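Long-range contacts in phenylacetaldehyde dehydrogenase (Burkholderia cenocepacia, PDB 4O5H), which probably catalyses the NAD+-dependent oxidation of phenylacetaldehyde to phenylacetate, as a member of the aldehyde dehydrogenase family: residues P289-D295 against A444-D450; V316-G320 against C470-L474; P398-T404 against P418-M423; V432-N436 against L457-A462. All coordinates share one frame. Numbering follows the deposited sequence.

Contact 1. Residues P289-D295 against A444-D450; sequences PVIVLPD and ASIWSND
Trp447 packs its side chain on Val290 and Val292, ring CD1 3.8 Å from Val290 CG1 and CB 4.2 Å from Val292 CG2. Its chi1 is m and chi2 73°, which lets its NE1 donate to Ser445 OG (3.0 Å) on the same face; that hydroxyl also bonds His471. Ile291 and Ile446, both m,t, point to the opposite face. The backbones are extended and parallel, their axes 4.7 Å apart at 11°, with Val290 level with Ser445, Ile291 with Ile446 and Val292 with Trp447. Four hydrogen bonds alternate along the seam: Ser445 N to Pro289 O (3.0 Å), Ile291 N to Ser445 O (2.7 Å), Trp447 N to Ile291 O (2.8 Å) and Leu293 N to Trp447 O (3.0 Å). These are neighbouring inner strands of the predominantly parallel, mixed sheet of the aldehyde dehydrogenase catalytic domain, and helix 298-310 packs on the Val290 and Val292 face. Beyond the strands, Asp295 (chi1 p) accepts from Ser448 OG at OD1 (2.7 Å) and from Asn449 N at OD2 (2.9 Å). Ser448 OG accepts from Asp450 N (3.0 Å), an ST turn, while Asp450 N-caps the following helix through Ala453 N.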
loop_
_atom_site.group_PDB
_atom_site.type_symbol
_atom_site.label_atom_id
_atom_site.label_comp_id
_atom_site.label_asym_id
_atom_site.label_seq_id
_atom_site.Cartn_x
_atom_site.Cartn_y
_atom_site.Cartn_z
ATOM N N PRO A 289 12.741 -19.237 -6.469
ATOM C CA PRO A 289 13.056 -20.548 -7.060
ATOM C C PRO A 289 13.316 -20.451 -8.546
ATOM O O PRO A 289 12.785 -19.587 -9.211
ATOM C CB PRO A 289 11.782 -21.334 -6.837
ATOM C CG PRO A 289 10.697 -20.312 -6.879
ATOM C CD PRO A 289 11.296 -19.064 -6.268
ATOM N N VAL A 290 14.091 -21.401 -9.054
ATOM C CA VAL A 290 14.412 -21.544 -10.448
ATOM C C VAL A 290 13.968 -22.945 -10.831
ATOM O O VAL A 290 14.497 -23.943 -10.305
ATOM C CB VAL A 290 15.931 -21.434 -10.616
ATOM C CG1 VAL A 290 16.348 -21.735 -12.045
ATOM C CG2 VAL A 290 16.413 -20.053 -10.187
ATOM N N ILE A 291 13.003 -23.045 -11.727
ATOM C CA ILE A 291 12.431 -24.342 -12.105
ATOM C C ILE A 291 12.884 -24.721 -13.493
ATOM O O ILE A 291 12.583 -24.031 -14.448
ATOM C CB ILE A 291 10.908 -24.264 -12.084
ATOM C CG1 ILE A 291 10.421 -23.889 -10.687
ATOM C CG2 ILE A 291 10.276 -25.582 -12.537
ATOM C CD1 ILE A 291 8.929 -23.587 -10.656
ATOM N N VAL A 292 13.589 -25.829 -13.597
ATOM C CA VAL A 292 14.096 -26.300 -14.883
ATOM C C VAL A 292 13.330 -27.517 -15.365
ATOM O O VAL A 292 13.370 -28.596 -14.748
ATOM C CB VAL A 292 15.597 -26.622 -14.769
ATOM C CG1 VAL A 292 16.167 -27.057 -16.130
ATOM C CG2 VAL A 292 16.343 -25.390 -14.221
ATOM N N LEU A 293 12.650 -27.350 -16.496
ATOM C CA LEU A 293 11.865 -28.441 -17.089
ATOM C C LEU A 293 12.744 -29.346 -17.957
ATOM O O LEU A 293 13.828 -28.948 -18.367
ATOM C CB LEU A 293 10.673 -27.879 -17.871
ATOM C CG LEU A 293 9.709 -27.011 -17.063
ATOM C CD1 LEU A 293 8.462 -26.660 -17.858
ATOM C CD2 LEU A 293 9.327 -27.670 -15.734
ATOM N N PRO A 294 12.286 -30.599 -18.212
ATOM C CA PRO A 294 13.190 -31.585 -18.802
ATOM C C PRO A 294 13.453 -31.379 -20.281
ATOM O O PRO A 294 14.301 -32.058 -20.814
ATOM C CB PRO A 294 12.470 -32.921 -18.578
ATOM C CG PRO A 294 11.046 -32.573 -18.393
ATOM C CD PRO A 294 11.027 -31.206 -17.765
ATOM N N ASP A 295 12.772 -30.445 -20.936
ATOM C CA ASP A 295 13.006 -30.210 -22.359
ATOM C C ASP A 295 14.172 -29.264 -22.665
ATOM O O ASP A 295 14.422 -29.006 -23.835
ATOM C CB ASP A 295 11.740 -29.690 -23.042
ATOM C CG ASP A 295 11.317 -28.259 -22.545
ATOM O OD1 ASP A 295 10.933 -28.119 -21.368
ATOM O OD2 ASP A 295 11.330 -27.328 -23.377
ATOM N N ALA A 444 10.836 -15.577 -9.440
ATOM C CA ALA A 444 10.940 -16.964 -9.809
ATOM C C ALA A 444 11.283 -17.074 -11.277
ATOM O O ALA A 444 10.982 -16.154 -12.022
ATOM C CB ALA A 444 9.625 -17.652 -9.576
ATOM N N SER A 445 11.896 -18.189 -11.701
ATOM C CA SER A 445 12.023 -18.430 -13.131
ATOM C C SER A 445 11.708 -19.871 -13.528
ATOM O O SER A 445 11.798 -20.800 -12.716
ATOM C CB SER A 445 13.400 -18.008 -13.677
ATOM O OG SER A 445 14.468 -18.765 -13.095
ATOM N N ILE A 446 11.355 -20.013 -14.791
ATOM C CA ILE A 446 11.052 -21.258 -15.435
ATOM C C ILE A 446 11.948 -21.367 -16.664
ATOM O O ILE A 446 12.046 -20.399 -17.442
ATOM C CB ILE A 446 9.604 -21.255 -15.917
ATOM C CG1 ILE A 446 8.638 -21.036 -14.756
ATOM C CG2 ILE A 446 9.301 -22.560 -16.606
ATOM C CD1 ILE A 446 7.254 -20.626 -15.225
ATOM N N TRP A 447 12.591 -22.517 -16.849
ATOM C CA TRP A 447 13.503 -22.752 -17.959
ATOM C C TRP A 447 12.891 -23.870 -18.795
ATOM O O TRP A 447 12.858 -25.011 -18.336
ATOM C CB TRP A 447 14.944 -23.090 -17.442
ATOM C CG TRP A 447 15.481 -21.861 -16.786
ATOM C CD1 TRP A 447 15.095 -21.353 -15.594
ATOM C CD2 TRP A 447 16.417 -20.929 -17.343
ATOM N NE1 TRP A 447 15.761 -20.183 -15.344
ATOM C CE2 TRP A 447 16.570 -19.896 -16.408
ATOM C CE3 TRP A 447 17.155 -20.889 -18.531
ATOM C CZ2 TRP A 447 17.399 -18.798 -16.624
ATOM C CZ3 TRP A 447 17.976 -19.821 -18.744
ATOM C CH2 TRP A 447 18.095 -18.777 -17.782
ATOM N N SER A 448 12.465 -23.535 -20.021
ATOM C CA SER A 448 11.750 -24.427 -20.925
ATOM C C SER A 448 11.457 -23.711 -22.243
ATOM O O SER A 448 11.569 -22.473 -22.317
ATOM C CB SER A 448 10.415 -24.829 -20.307
ATOM O OG SER A 448 9.720 -25.756 -21.117
ATOM N N ASN A 449 11.137 -24.480 -23.261
ATOM C CA ASN A 449 10.662 -23.954 -24.543
ATOM C C ASN A 449 9.275 -24.554 -24.872
ATOM O O ASN A 449 8.766 -24.393 -25.968
ATOM C CB ASN A 449 11.660 -24.261 -25.667
ATOM C CG ASN A 449 11.357 -23.501 -26.960
ATOM O OD1 ASN A 449 11.138 -22.295 -26.950
ATOM N ND2 ASN A 449 11.305 -24.233 -28.077
ATOM N N ASP A 450 8.642 -25.145 -23.853
ATOM C CA ASP A 450 7.357 -25.824 -23.954
ATOM C C ASP A 450 6.236 -24.800 -23.621
ATOM O O ASP A 450 5.969 -24.540 -22.471
ATOM C CB ASP A 450 7.368 -26.972 -22.920
ATOM C CG ASP A 450 6.096 -27.832 -22.935
ATOM O OD1 ASP A 450 4.983 -27.418 -23.285
ATOM O OD2 ASP A 450 6.226 -28.970 -22.507
HETATM O O HOH W 1 8.837 -29.514 -20.473
#

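Contact 2. Residues V316-G320 against C470-L474; sequences VCTAG and CHSLL
His471, Ser472 and Thr318 make up most of this small interface between two loops. Segment 316-320 opens with a type I turn from Val316 to Ala319, closed by Ala319 N to Val316 O (3.0 Å), and Thr318 (chi1 p) directs its CB toward the other loop. His471 is extended, with chi1 t and chi2 105°, so that NE2 donates to Thr318 O at 2.7 Å with the carbonyl near the ring plane. Ser472 follows with positive phi and psi (48°/44°); its m rotamer brings OG to 2.9 Å from Thr318 OG1, a hydrogen bond in which either could donate, and to 4.0 Å from Val316 CG1. The CA atoms of Thr318 and Ser472 are 6.2 Å apart. Cys317, just before Thr318 in the turn, belongs to the Gly-Gln-Val-Cys family signature and is probably the nucleophilic cysteine, as in relatives. Because NE2 must carry hydrogen to donate to a carbonyl, the His471 bond has a fixed direction, whereas the hydroxyl pair may reverse.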
loop_
_atom_site.group_PDB
_atom_site.type_symbol
_atom_site.label_atom_id
_atom_site.label_comp_id
_atom_site.label_asym_id
_atom_site.label_seq_id
_atom_site.Cartn_x
_atom_site.Cartn_y
_atom_site.Cartn_z
ATOM N N VAL A 316 21.369 -10.150 -4.202
ATOM C CA VAL A 316 20.270 -9.725 -5.030
ATOM C C VAL A 316 18.989 -10.256 -4.377
ATOM O O VAL A 316 18.893 -11.436 -4.041
ATOM C CB VAL A 316 20.387 -10.332 -6.426
ATOM C CG1 VAL A 316 19.310 -9.778 -7.340
ATOM C CG2 VAL A 316 21.766 -10.071 -7.027
ATOM N N CYS A 317 18.015 -9.372 -4.198
ATOM C CA CYS A 317 16.799 -9.748 -3.498
ATOM C C CYS A 317 16.081 -10.894 -4.209
ATOM O O CYS A 317 15.561 -11.799 -3.567
ATOM C CB CYS A 317 15.874 -8.545 -3.359
ATOM S SG CYS A 317 15.310 -7.859 -4.910
ATOM N N THR A 318 16.099 -10.884 -5.548
ATOM C CA THR A 318 15.536 -11.979 -6.351
ATOM C C THR A 318 16.524 -13.047 -6.789
ATOM O O THR A 318 16.265 -13.761 -7.756
ATOM C CB THR A 318 14.907 -11.430 -7.648
ATOM O OG1 THR A 318 15.875 -10.618 -8.357
ATOM C CG2 THR A 318 13.721 -10.613 -7.328
ATOM N N ALA A 319 17.667 -13.168 -6.130
ATOM C CA ALA A 319 18.618 -14.214 -6.498
ATOM C C ALA A 319 17.923 -15.559 -6.593
ATOM O O ALA A 319 17.081 -15.926 -5.748
ATOM C CB ALA A 319 19.730 -14.296 -5.480
ATOM N N GLY A 320 18.269 -16.314 -7.634
ATOM C CA GLY A 320 17.737 -17.655 -7.834
ATOM C C GLY A 320 18.403 -18.644 -6.902
ATOM O O GLY A 320 19.246 -19.428 -7.311
ATOM N N CYS A 470 15.339 -16.665 -18.272
ATOM C CA CYS A 470 16.192 -15.590 -17.758
ATOM C C CYS A 470 15.903 -15.472 -16.256
ATOM O O CYS A 470 15.076 -16.237 -15.726
ATOM C CB CYS A 470 15.927 -14.289 -18.520
ATOM S SG CYS A 470 14.218 -13.720 -18.545
ATOM N N HIS A 471 16.591 -14.564 -15.553
ATOM C CA HIS A 471 16.361 -14.361 -14.137
ATOM C C HIS A 471 16.989 -13.045 -13.707
ATOM O O HIS A 471 18.053 -12.672 -14.219
ATOM C CB HIS A 471 16.953 -15.499 -13.302
ATOM C CG HIS A 471 16.346 -15.632 -11.931
ATOM N ND1 HIS A 471 15.460 -16.635 -11.610
ATOM C CD2 HIS A 471 16.536 -14.918 -10.798
ATOM C CE1 HIS A 471 15.077 -16.488 -10.351
ATOM N NE2 HIS A 471 15.728 -15.453 -9.834
ATOM N N SER A 472 16.310 -12.347 -12.789
ATOM C CA SER A 472 16.720 -11.021 -12.313
ATOM C C SER A 472 17.071 -10.089 -13.468
ATOM O O SER A 472 18.053 -9.351 -13.392
ATOM C CB SER A 472 17.905 -11.104 -11.348
ATOM O OG SER A 472 17.623 -11.911 -10.232
ATOM N N LEU A 473 16.261 -10.091 -14.514
ATOM C CA LEU A 473 16.403 -9.210 -15.628
ATOM C C LEU A 473 15.399 -8.032 -15.463
ATOM O O LEU A 473 14.229 -8.268 -15.163
ATOM C CB LEU A 473 16.136 -10.065 -16.864
ATOM C CG LEU A 473 16.767 -9.605 -18.148
ATOM C CD1 LEU A 473 18.265 -9.673 -17.935
ATOM C CD2 LEU A 473 16.309 -10.473 -19.309
ATOM N N LEU A 474 15.886 -6.786 -15.599
ATOM C CA LEU A 474 15.141 -5.566 -15.299
ATOM C C LEU A 474 14.849 -4.765 -16.565
ATOM O O LEU A 474 15.676 -4.717 -17.466
ATOM C CB LEU A 474 16.011 -4.608 -14.428
#

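Contact 3. Residues P398-T404 against P418-M423; sequences PTVLVDT and PVLVAM
Thr399 to Leu401 and Val419 to Val421 run extended and parallel, axes 4.7 Å apart and crossing at -26°, in register Thr399-Val419, Val400-Leu420, Leu401-Val421. Bonds alternate: Thr399 N to Pro418 O (2.9 Å), Leu420 N to Thr399 O (2.9 Å), Leu401 N to Leu420 O (2.8 Å), Ala422 N to Leu401 O (3.0 Å). Leu401, m,t, reaches diagonally so that CD1 lies 4.0 Å from CG1 of Val419 (t), while its CB is 4.3 Å from CG1 of Val421 (m). On the reverse face Val400 (t) sets CG1 4.3 Å from CD2 of Leu420 (t,p). The strands belong to a beta-alpha-beta unit with the short helix 409-412 between them; helix 362-378 packs on the Thr399, Leu401 and Val419 side, helices 298-310 and 330-343 on the other. After Val402, Asp403 takes positive phi (64°) and turns the chain, so Thr404 (p) places OG1, without a polar partner, 3.2 Å from CG of Met423 (m,t,m). A water links Asp403 N (2.8 Å) to Ala422 O (2.7 Å).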
loop_
_atom_site.group_PDB
_atom_site.type_symbol
_atom_site.label_atom_id
_atom_site.label_comp_id
_atom_site.label_asym_id
_atom_site.label_seq_id
_atom_site.Cartn_x
_atom_site.Cartn_y
_atom_site.Cartn_z
ATOM N N PRO A 398 31.896 -19.103 -4.599
ATOM C CA PRO A 398 30.616 -19.510 -5.126
ATOM C C PRO A 398 30.380 -20.932 -4.676
ATOM O O PRO A 398 31.232 -21.786 -4.874
ATOM C CB PRO A 398 30.795 -19.450 -6.638
ATOM C CG PRO A 398 31.898 -18.491 -6.845
ATOM C CD PRO A 398 32.806 -18.656 -5.665
ATOM N N THR A 399 29.218 -21.171 -4.086
ATOM C CA THR A 399 28.934 -22.398 -3.401
ATOM C C THR A 399 27.634 -23.033 -3.885
ATOM O O THR A 399 26.596 -22.358 -4.008
ATOM C CB THR A 399 28.877 -22.112 -1.893
ATOM O OG1 THR A 399 30.155 -21.645 -1.486
ATOM C CG2 THR A 399 28.565 -23.340 -1.117
ATOM N N VAL A 400 27.698 -24.325 -4.207
ATOM C CA VAL A 400 26.515 -25.081 -4.618
ATOM C C VAL A 400 26.321 -26.246 -3.664
ATOM O O VAL A 400 27.219 -27.082 -3.504
ATOM C CB VAL A 400 26.675 -25.646 -6.034
ATOM C CG1 VAL A 400 25.445 -26.468 -6.448
ATOM C CG2 VAL A 400 26.884 -24.499 -7.019
ATOM N N LEU A 401 25.171 -26.269 -3.001
ATOM C CA LEU A 401 24.826 -27.294 -2.046
ATOM C C LEU A 401 23.781 -28.224 -2.614
ATOM O O LEU A 401 22.771 -27.781 -3.169
ATOM C CB LEU A 401 24.303 -26.665 -0.756
ATOM C CG LEU A 401 25.248 -25.706 -0.008
ATOM C CD1 LEU A 401 24.588 -25.112 1.212
ATOM C CD2 LEU A 401 26.506 -26.457 0.379
ATOM N N VAL A 402 24.037 -29.530 -2.456
ATOM C CA VAL A 402 23.099 -30.583 -2.832
ATOM C C VAL A 402 22.806 -31.481 -1.628
ATOM O O VAL A 402 23.384 -31.315 -0.571
ATOM C CB VAL A 402 23.613 -31.429 -4.008
ATOM C CG1 VAL A 402 23.824 -30.547 -5.220
ATOM C CG2 VAL A 402 24.891 -32.174 -3.648
ATOM N N ASP A 403 21.878 -32.409 -1.806
ATOM C CA ASP A 403 21.396 -33.276 -0.732
ATOM C C ASP A 403 20.717 -32.442 0.317
ATOM O O ASP A 403 20.728 -32.767 1.508
ATOM C CB ASP A 403 22.509 -34.110 -0.083
ATOM C CG ASP A 403 23.202 -35.063 -1.057
ATOM O OD1 ASP A 403 22.610 -35.430 -2.075
ATOM O OD2 ASP A 403 24.342 -35.449 -0.757
ATOM N N THR A 404 20.114 -31.354 -0.120
ATOM C CA THR A 404 19.361 -30.492 0.792
ATOM C C THR A 404 17.910 -30.925 0.851
ATOM O O THR A 404 17.442 -31.636 -0.018
ATOM C CB THR A 404 19.396 -29.042 0.336
ATOM O OG1 THR A 404 18.985 -28.970 -1.036
ATOM C CG2 THR A 404 20.793 -28.463 0.477
ATOM N N PRO A 418 26.514 -15.935 -2.421
ATOM C CA PRO A 418 26.606 -16.768 -3.607
ATOM C C PRO A 418 26.481 -18.240 -3.235
ATOM O O PRO A 418 27.410 -19.030 -3.449
ATOM C CB PRO A 418 27.993 -16.428 -4.161
ATOM C CG PRO A 418 28.805 -16.127 -2.945
ATOM C CD PRO A 418 27.839 -15.507 -1.947
ATOM N N VAL A 419 25.306 -18.599 -2.741
ATOM C CA VAL A 419 25.043 -19.924 -2.257
ATOM C C VAL A 419 23.736 -20.424 -2.870
ATOM O O VAL A 419 22.668 -19.890 -2.594
ATOM C CB VAL A 419 24.919 -19.936 -0.724
ATOM C CG1 VAL A 419 24.712 -21.339 -0.204
ATOM C CG2 VAL A 419 26.150 -19.294 -0.071
ATOM N N LEU A 420 23.853 -21.506 -3.623
ATOM C CA LEU A 420 22.721 -22.185 -4.249
ATOM C C LEU A 420 22.381 -23.476 -3.499
ATOM O O LEU A 420 23.277 -24.162 -3.036
ATOM C CB LEU A 420 23.087 -22.564 -5.682
ATOM C CG LEU A 420 22.005 -23.232 -6.546
ATOM C CD1 LEU A 420 20.808 -22.339 -6.744
ATOM C CD2 LEU A 420 22.566 -23.616 -7.899
ATOM N N VAL A 421 21.085 -23.768 -3.369
ATOM C CA VAL A 421 20.646 -25.099 -2.970
ATOM C C VAL A 421 19.927 -25.684 -4.184
ATOM O O VAL A 421 19.174 -24.973 -4.843
ATOM C CB VAL A 421 19.769 -25.104 -1.708
ATOM C CG1 VAL A 421 20.551 -24.551 -0.529
ATOM C CG2 VAL A 421 18.465 -24.305 -1.899
ATOM N N ALA A 422 20.193 -26.959 -4.498
ATOM C CA ALA A 422 19.622 -27.547 -5.696
ATOM C C ALA A 422 19.063 -28.938 -5.420
ATOM O O ALA A 422 19.772 -29.796 -4.863
ATOM C CB ALA A 422 20.682 -27.639 -6.774
ATOM N N MET A 423 17.833 -29.162 -5.876
ATOM C CA MET A 423 17.087 -30.417 -5.630
ATOM C C MET A 423 16.305 -30.860 -6.858
ATOM O O MET A 423 15.902 -30.030 -7.665
ATOM C CB MET A 423 16.104 -30.200 -4.471
ATOM C CG MET A 423 16.777 -30.040 -3.099
ATOM S SD MET A 423 15.835 -28.992 -1.946
ATOM C CE MET A 423 16.241 -27.387 -2.589
HETATM O O HOH W 2 19.989 -32.253 -3.861
#

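Contact 4. Residues V432-N436 against L457-A462; sequences VQLAN and LVPRIA
Val432, on the last turn of helix 428-436, lies at the apolar centre with its CB toward the opposing segment. In its t rotamer, CG2 comes within 3.3 Å of Leu457 CD1, a very tight approach, and 4.2 Å from Ile461 CD1. One turn later Ala435 CB meets the same Ile461 CD1 at 4.0 Å; Ile461, m,m, brings that methyl against both helix residues. Leu457 adopts chi1 t with chi2 near 29°, between wells, and so reaches across. Outward, the guanidinium of Arg460 lies with one face over Val432 CG2, CZ 3.8 Å away, and its NH1 forms a salt bridge with Asp429 on the same helix as Val432. The polar edge belongs to Asn436 (chi1 m, chi2 -33°). Its amide makes two bonds to the backbone: ND2 donates to Arg460 O (2.9 Å) and OD1 accepts from Ala462 N (2.9 Å), pairing with the chain on both sides of Ile461. Here the backbone keeps helical angles through Arg460 and becomes extended at Ile461 (phi/psi -91°/122°), while the carbonyls of Val458 and Ile461 accept from Lys504 of the second subunit. Ile461 also touches Ile291 and Ala444 of the sheet, so the contact joins the C-terminal end of one covering helix to the helix-to-strand connection that follows another, an arrangement typical of the layered alpha/beta catalytic domain of aldehyde dehydrogenases.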
loop_
_atom_site.group_PDB
_atom_site.type_symbol
_atom_site.label_atom_id
_atom_site.label_comp_id
_atom_site.label_asym_id
_atom_site.label_seq_id
_atom_site.Cartn_x
_atom_site.Cartn_y
_atom_site.Cartn_z
ATOM N N VAL A 432 5.776 -27.063 -8.338
ATOM C CA VAL A 432 4.955 -25.951 -7.869
ATOM C C VAL A 432 4.876 -25.934 -6.340
ATOM O O VAL A 432 5.081 -24.877 -5.730
ATOM C CB VAL A 432 3.542 -25.984 -8.455
ATOM C CG1 VAL A 432 2.606 -24.982 -7.752
ATOM C CG2 VAL A 432 3.593 -25.685 -9.944
ATOM N N GLN A 433 4.595 -27.087 -5.728
ATOM C CA GLN A 433 4.542 -27.167 -4.279
ATOM C C GLN A 433 5.888 -26.704 -3.652
ATOM O O GLN A 433 5.895 -25.905 -2.711
ATOM C CB GLN A 433 4.141 -28.557 -3.824
ATOM C CG GLN A 433 4.027 -28.716 -2.323
ATOM C CD GLN A 433 5.305 -29.254 -1.677
ATOM O OE1 GLN A 433 6.002 -30.181 -2.183
ATOM N NE2 GLN A 433 5.632 -28.660 -0.546
ATOM N N LEU A 434 7.005 -27.187 -4.192
ATOM C CA LEU A 434 8.311 -26.829 -3.652
ATOM C C LEU A 434 8.586 -25.347 -3.833
ATOM O O LEU A 434 9.049 -24.685 -2.911
ATOM C CB LEU A 434 9.404 -27.670 -4.298
ATOM C CG LEU A 434 9.329 -29.167 -3.976
ATOM C CD1 LEU A 434 10.208 -29.949 -4.941
ATOM C CD2 LEU A 434 9.717 -29.476 -2.534
ATOM N N ALA A 435 8.268 -24.819 -5.013
ATOM C CA ALA A 435 8.590 -23.470 -5.334
ATOM C C ALA A 435 7.814 -22.475 -4.439
ATOM O O ALA A 435 8.388 -21.474 -3.987
ATOM C CB ALA A 435 8.304 -23.207 -6.803
ATOM N N ASN A 436 6.548 -22.772 -4.171
ATOM C CA ASN A 436 5.727 -21.957 -3.295
ATOM C C ASN A 436 5.923 -22.229 -1.809
ATOM O O ASN A 436 5.361 -21.513 -1.006
ATOM C CB ASN A 436 4.237 -22.088 -3.633
ATOM C CG ASN A 436 3.880 -21.443 -4.957
ATOM O OD1 ASN A 436 4.465 -20.439 -5.348
ATOM N ND2 ASN A 436 2.906 -21.999 -5.634
ATOM N N LEU A 457 2.163 -23.099 -15.899
ATOM C CA LEU A 457 2.964 -22.904 -14.702
ATOM C C LEU A 457 2.971 -21.462 -14.193
ATOM O O LEU A 457 2.916 -21.256 -12.998
ATOM C CB LEU A 457 4.431 -23.260 -14.957
ATOM C CG LEU A 457 5.422 -23.748 -13.922
ATOM C CD1 LEU A 457 4.661 -24.489 -12.859
ATOM C CD2 LEU A 457 6.624 -24.563 -14.475
ATOM N N VAL A 458 3.065 -20.506 -15.110
ATOM C CA VAL A 458 3.186 -19.105 -14.741
ATOM C C VAL A 458 2.109 -18.683 -13.727
ATOM O O VAL A 458 2.425 -18.074 -12.738
ATOM C CB VAL A 458 3.184 -18.176 -15.975
ATOM C CG1 VAL A 458 2.951 -16.727 -15.564
ATOM C CG2 VAL A 458 4.531 -18.283 -16.692
ATOM N N PRO A 459 0.849 -19.063 -13.954
ATOM C CA PRO A 459 -0.198 -18.631 -12.989
ATOM C C PRO A 459 -0.092 -19.274 -11.625
ATOM O O PRO A 459 -0.628 -18.728 -10.683
ATOM C CB PRO A 459 -1.503 -19.118 -13.623
ATOM C CG PRO A 459 -1.192 -19.183 -15.071
ATOM C CD PRO A 459 0.245 -19.664 -15.144
ATOM N N ARG A 460 0.596 -20.392 -11.522
ATOM C CA ARG A 460 0.647 -21.175 -10.278
ATOM C C ARG A 460 1.757 -20.780 -9.316
ATOM O O ARG A 460 1.742 -21.181 -8.142
ATOM C CB ARG A 460 0.813 -22.650 -10.626
ATOM C CG ARG A 460 -0.291 -23.206 -11.478
ATOM C CD ARG A 460 -0.049 -24.689 -11.841
ATOM N NE ARG A 460 -0.283 -25.554 -10.688
ATOM C CZ ARG A 460 0.046 -26.827 -10.600
ATOM N NH1 ARG A 460 0.652 -27.464 -11.595
ATOM N NH2 ARG A 460 -0.238 -27.479 -9.490
ATOM N N ILE A 461 2.743 -20.022 -9.804
ATOM C CA ILE A 461 3.865 -19.625 -8.976
ATOM C C ILE A 461 3.541 -18.291 -8.319
ATOM O O ILE A 461 3.284 -17.299 -9.018
ATOM C CB ILE A 461 5.147 -19.491 -9.814
ATOM C CG1 ILE A 461 5.487 -20.838 -10.462
ATOM C CG2 ILE A 461 6.298 -19.026 -8.945
ATOM C CD1 ILE A 461 5.542 -21.962 -9.460
ATOM N N ALA A 462 3.563 -18.254 -6.983
ATOM C CA ALA A 462 3.198 -16.995 -6.253
ATOM C C ALA A 462 4.405 -16.127 -6.089
ATOM O O ALA A 462 5.030 -16.110 -5.019
ATOM C CB ALA A 462 2.578 -17.313 -4.902
#

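In the fold
Contacts 1 and 3 belong to one seven-stranded sheet, ordered 381-384, 399-402, 419-425, 320-326, 288-292, 443-447, 465-468. Their centres lie about 17 Å apart, with strand 320-326 between the two pairs. Contact 2 joins the loop entering that central strand to the loop leaving strand 465-468, and it meets contact 1 through Ser445 and His471. Contact 4, about 11 Å from contact 1 between centres, packs on it where Ala435, Leu457 and Ile461 touch strand residues. Along the chain, contact 3 closes before contact 4 opens, and both fall between the two segments of contact 2. Contacts 2 and 4 thus border the same sheet, contact 2 at the probable active-site loop, and both touch the second subunit.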